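Local coordinates for alpha-catenin-like protein hmp-1 (Caenorhabditis elegans, PDB 5H5M) that links the cadherin-catenin complex of adherens junctions to actin filaments and is required for cell migration and cell shape changes during embryonic body enclosure and elongation, at residues Leu69-Tyr80 with Asp92-Arg103. Numbering follows the deposited sequence.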
# COMPACT_ATOMS: atom_id res chain seq x y z
N LEU A 69 -4.66 24.37 -1.32
CA LEU A 69 -5.85 24.39 -0.48
C LEU A 69 -5.90 25.65 0.39
O LEU A 69 -6.96 26.26 0.55
CB LEU A 69 -5.90 23.14 0.40
CG LEU A 69 -7.11 23.01 1.34
CD1 LEU A 69 -8.41 23.20 0.57
CD2 LEU A 69 -7.08 21.66 2.04
N ARG A 70 -4.76 26.03 0.95
CA ARG A 70 -4.67 27.27 1.73
C ARG A 70 -5.05 28.47 0.89
O ARG A 70 -5.87 29.30 1.30
CB ARG A 70 -3.26 27.47 2.29
CG ARG A 70 -2.95 26.67 3.54
CD ARG A 70 -1.50 26.86 3.96
NE ARG A 70 -1.22 26.20 5.23
CZ ARG A 70 0.00 25.87 5.64
NH1 ARG A 70 1.05 26.13 4.87
NH2 ARG A 70 0.18 25.27 6.81
N GLN A 71 -4.46 28.56 -0.30
CA GLN A 71 -4.70 29.66 -1.22
C GLN A 71 -6.17 29.71 -1.65
O GLN A 71 -6.78 30.78 -1.65
CB GLN A 71 -3.80 29.53 -2.45
CG GLN A 71 -4.00 30.62 -3.49
CD GLN A 71 -3.26 30.32 -4.78
OE1 GLN A 71 -2.49 29.36 -4.86
NE2 GLN A 71 -3.50 31.13 -5.80
N ALA A 72 -6.71 28.55 -2.00
CA ALA A 72 -8.10 28.46 -2.42
C ALA A 72 -9.05 28.89 -1.31
O ALA A 72 -10.09 29.49 -1.58
CB ALA A 72 -8.43 27.04 -2.87
N LEU A 73 -8.70 28.60 -0.07
CA LEU A 73 -9.54 28.98 1.06
C LEU A 73 -9.51 30.49 1.27
O LEU A 73 -10.54 31.10 1.54
CB LEU A 73 -9.11 28.27 2.35
CG LEU A 73 -9.92 28.70 3.57
CD1 LEU A 73 -11.40 28.37 3.38
CD2 LEU A 73 -9.39 28.08 4.85
N GLN A 74 -8.33 31.08 1.14
CA GLN A 74 -8.17 32.52 1.30
C GLN A 74 -9.00 33.30 0.28
O GLN A 74 -9.62 34.30 0.61
CB GLN A 74 -6.70 32.92 1.19
CG GLN A 74 -5.86 32.51 2.40
CD GLN A 74 -6.41 33.07 3.70
OE1 GLN A 74 -6.65 34.27 3.83
NE2 GLN A 74 -6.64 32.19 4.67
N GLU A 75 -9.00 32.82 -0.97
CA GLU A 75 -9.76 33.48 -2.03
C GLU A 75 -11.26 33.39 -1.76
O GLU A 75 -11.98 34.37 -1.95
CB GLU A 75 -9.43 32.86 -3.40
CG GLU A 75 -8.00 33.08 -3.84
CD GLU A 75 -7.64 32.31 -5.09
OE1 GLU A 75 -8.51 31.59 -5.62
OE2 GLU A 75 -6.48 32.43 -5.55
N LEU A 76 -11.72 32.22 -1.32
CA LEU A 76 -13.12 32.03 -0.96
C LEU A 76 -13.54 32.96 0.17
O LEU A 76 -14.60 33.58 0.11
CB LEU A 76 -13.38 30.57 -0.57
CG LEU A 76 -14.78 30.24 -0.02
CD1 LEU A 76 -15.87 30.60 -1.02
CD2 LEU A 76 -14.87 28.77 0.37
N LEU A 77 -12.70 33.06 1.20
CA LEU A 77 -12.98 33.93 2.34
C LEU A 77 -13.02 35.39 1.92
O LEU A 77 -13.79 36.18 2.47
CB LEU A 77 -11.93 33.73 3.44
CG LEU A 77 -11.90 32.37 4.14
CD1 LEU A 77 -10.78 32.31 5.17
CD2 LEU A 77 -13.25 32.08 4.79
N THR A 78 -12.19 35.74 0.94
CA THR A 78 -12.18 37.10 0.39
C THR A 78 -13.52 37.40 -0.29
O THR A 78 -14.04 38.51 -0.18
CB THR A 78 -11.03 37.30 -0.61
OG1 THR A 78 -9.77 37.10 0.05
CG2 THR A 78 -11.06 38.70 -1.20
N GLU A 79 -14.07 36.40 -0.98
CA GLU A 79 -15.35 36.56 -1.67
C GLU A 79 -16.53 36.59 -0.70
O GLU A 79 -17.49 37.33 -0.91
CB GLU A 79 -15.55 35.44 -2.70
CG GLU A 79 -14.55 35.44 -3.85
CD GLU A 79 -14.71 36.62 -4.80
OE1 GLU A 79 -15.64 37.44 -4.60
OE2 GLU A 79 -13.91 36.73 -5.75
N TYR A 80 -16.46 35.78 0.36
CA TYR A 80 -17.49 35.81 1.40
C TYR A 80 -17.59 37.19 2.04
O TYR A 80 -18.67 37.63 2.43
CB TYR A 80 -17.21 34.76 2.48
CG TYR A 80 -17.88 33.42 2.26
CD1 TYR A 80 -19.26 33.32 2.22
CD2 TYR A 80 -17.13 32.26 2.12
CE1 TYR A 80 -19.88 32.10 2.03
CE2 TYR A 80 -17.74 31.03 1.93
CZ TYR A 80 -19.12 30.96 1.89
OH TYR A 80 -19.73 29.74 1.70
N ASP A 92 -19.85 34.57 -7.54
CA ASP A 92 -18.42 34.36 -7.35
C ASP A 92 -18.10 33.43 -6.19
O ASP A 92 -17.09 32.73 -6.21
CB ASP A 92 -17.73 35.71 -7.15
CG ASP A 92 -17.73 36.55 -8.41
OD1 ASP A 92 -17.64 35.96 -9.51
OD2 ASP A 92 -17.83 37.79 -8.30
N ILE A 93 -18.96 33.44 -5.18
CA ILE A 93 -18.78 32.54 -4.04
C ILE A 93 -18.87 31.06 -4.44
O ILE A 93 -18.00 30.28 -4.05
CB ILE A 93 -19.79 32.86 -2.91
CG1 ILE A 93 -19.40 34.17 -2.22
CG2 ILE A 93 -19.87 31.72 -1.91
CD1 ILE A 93 -20.30 34.56 -1.07
N PRO A 94 -19.91 30.66 -5.22
CA PRO A 94 -19.95 29.23 -5.58
C PRO A 94 -18.74 28.78 -6.41
O PRO A 94 -18.32 27.63 -6.29
CB PRO A 94 -21.24 29.11 -6.39
CG PRO A 94 -21.57 30.49 -6.83
CD PRO A 94 -21.09 31.37 -5.73
N LEU A 95 -18.20 29.68 -7.22
CA LEU A 95 -16.97 29.39 -7.97
C LEU A 95 -15.81 29.15 -7.02
O LEU A 95 -14.97 28.27 -7.25
CB LEU A 95 -16.64 30.53 -8.94
CG LEU A 95 -17.51 30.64 -10.19
CD1 LEU A 95 -17.30 31.98 -10.87
CD2 LEU A 95 -17.20 29.49 -11.15
N GLY A 96 -15.75 29.94 -5.95
CA GLY A 96 -14.72 29.81 -4.94
C GLY A 96 -14.85 28.50 -4.18
O GLY A 96 -13.85 27.84 -3.89
N ILE A 97 -16.09 28.14 -3.86
CA ILE A 97 -16.38 26.88 -3.18
C ILE A 97 -15.95 25.70 -4.04
O ILE A 97 -15.38 24.73 -3.54
CB ILE A 97 -17.89 26.76 -2.85
CG1 ILE A 97 -18.28 27.78 -1.78
CG2 ILE A 97 -18.23 25.35 -2.40
CD1 ILE A 97 -19.76 27.83 -1.49
N ALA A 98 -16.22 25.79 -5.34
CA ALA A 98 -15.85 24.73 -6.28
C ALA A 98 -14.34 24.56 -6.36
O ALA A 98 -13.83 23.44 -6.47
CB ALA A 98 -16.42 25.02 -7.66
N GLU A 99 -13.61 25.67 -6.30
CA GLU A 99 -12.16 25.65 -6.35
C GLU A 99 -11.57 24.93 -5.13
O GLU A 99 -10.64 24.14 -5.25
CB GLU A 99 -11.60 27.07 -6.44
CG GLU A 99 -10.08 27.15 -6.49
CD GLU A 99 -9.49 26.64 -7.80
OE1 GLU A 99 -10.26 26.39 -8.75
OE2 GLU A 99 -8.26 26.49 -7.87
N VAL A 100 -12.13 25.21 -3.96
CA VAL A 100 -11.68 24.57 -2.73
C VAL A 100 -11.97 23.07 -2.77
O VAL A 100 -11.11 22.26 -2.42
CB VAL A 100 -12.35 25.19 -1.48
CG1 VAL A 100 -11.87 24.48 -0.23
CG2 VAL A 100 -12.05 26.67 -1.40
N HIS A 101 -13.18 22.72 -3.21
CA HIS A 101 -13.59 21.32 -3.31
C HIS A 101 -12.68 20.54 -4.24
O HIS A 101 -12.38 19.37 -3.99
CB HIS A 101 -15.04 21.21 -3.80
CG HIS A 101 -16.06 21.40 -2.73
ND1 HIS A 101 -17.39 21.66 -2.99
CD2 HIS A 101 -15.95 21.35 -1.38
CE1 HIS A 101 -18.05 21.77 -1.86
NE2 HIS A 101 -17.20 21.59 -0.86
N LYS A 102 -12.22 21.18 -5.32
CA LYS A 102 -11.33 20.53 -6.26
C LYS A 102 -9.95 20.27 -5.65
O LYS A 102 -9.34 19.23 -5.89
CB LYS A 102 -11.19 21.37 -7.54
CG LYS A 102 -10.71 20.57 -8.74
CD LYS A 102 -9.49 21.20 -9.38
CE LYS A 102 -9.78 22.62 -9.84
NZ LYS A 102 -8.58 23.26 -10.46
N ARG A 103 -9.46 21.22 -4.87
CA ARG A 103 -8.17 21.06 -4.19
C ARG A 103 -8.27 20.01 -3.10
O ARG A 103 -7.38 19.18 -2.93
CB ARG A 103 -7.69 22.39 -3.60
CG ARG A 103 -7.56 23.51 -4.62
CD ARG A 103 -6.53 23.18 -5.69
NE ARG A 103 -6.56 24.15 -6.78
CZ ARG A 103 -5.68 24.20 -7.76
NH1 ARG A 103 -4.67 23.33 -7.80
NH2 ARG A 103 -5.79 25.12 -8.71
O HOH W 1 -11.43 29.60 -3.95
O HOH W 2 -16.54 39.33 -6.51
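Leu76 holds CG trans to its backbone N (chi1 173°), and this sends its two methyls between the turns of the facing helix. Leu76 CD1 lies 3.7 Å from Ile93 O and also touches Ile97 CG1. CD2 meets Val100 CG2. Leu76 is a knob in a hole formed by Ile93, Gly96, Ile97 and Val100. Gly96 has no side chain, and here the two backbones come closest, with CA of Leu76 and CA of Gly96 4.8 Å apart. Val100 returns the packing as a knob among Leu69, Ala72, Leu73 and Leu76. With chi1 at 179°, CG1 of Val100 touches Leu69 CD1, while Val100 CG2 sits 3.4 Å from Ala72 O.

The helices run antiparallel at 166°, with axes 8.7 Å apart, and form an alpha-helical hairpin. They belong to the M domain of this vinculin-family protein, which is built of helical bundles. Phe14 of helix 6-17 packs against Leu69, Leu73 and Val100.

At the hairpin end, Ile93 CG2 lies over one face of the Tyr80 ring in a CH-pi contact, 4.2 Å from the centroid. Ile93 CD1 touches ring atom CD1. The Tyr80 hydroxyl packs on Ile97 CD1 and is hydrogen-bonded to Ile18 O and Ile20 N.

No direct hydrogen bond joins the two segments. One water donates to Ala72 O and to Gly96 O, bridging the backbones. A second donates to Glu79 OE1 and Asp92 OD2. Glu79 OE1 and Asp92 OD2 stand 4.3 Å apart, and the shared water probably eases the repulsion between them. On the flank of Ala72, Arg103 holds Glu99 side-on, with NE and NH2 both bonded to OE2; the NH2 bond to OE2 is 2.9 Å. The aliphatic CG atoms of both residues rest against Ala72 CB.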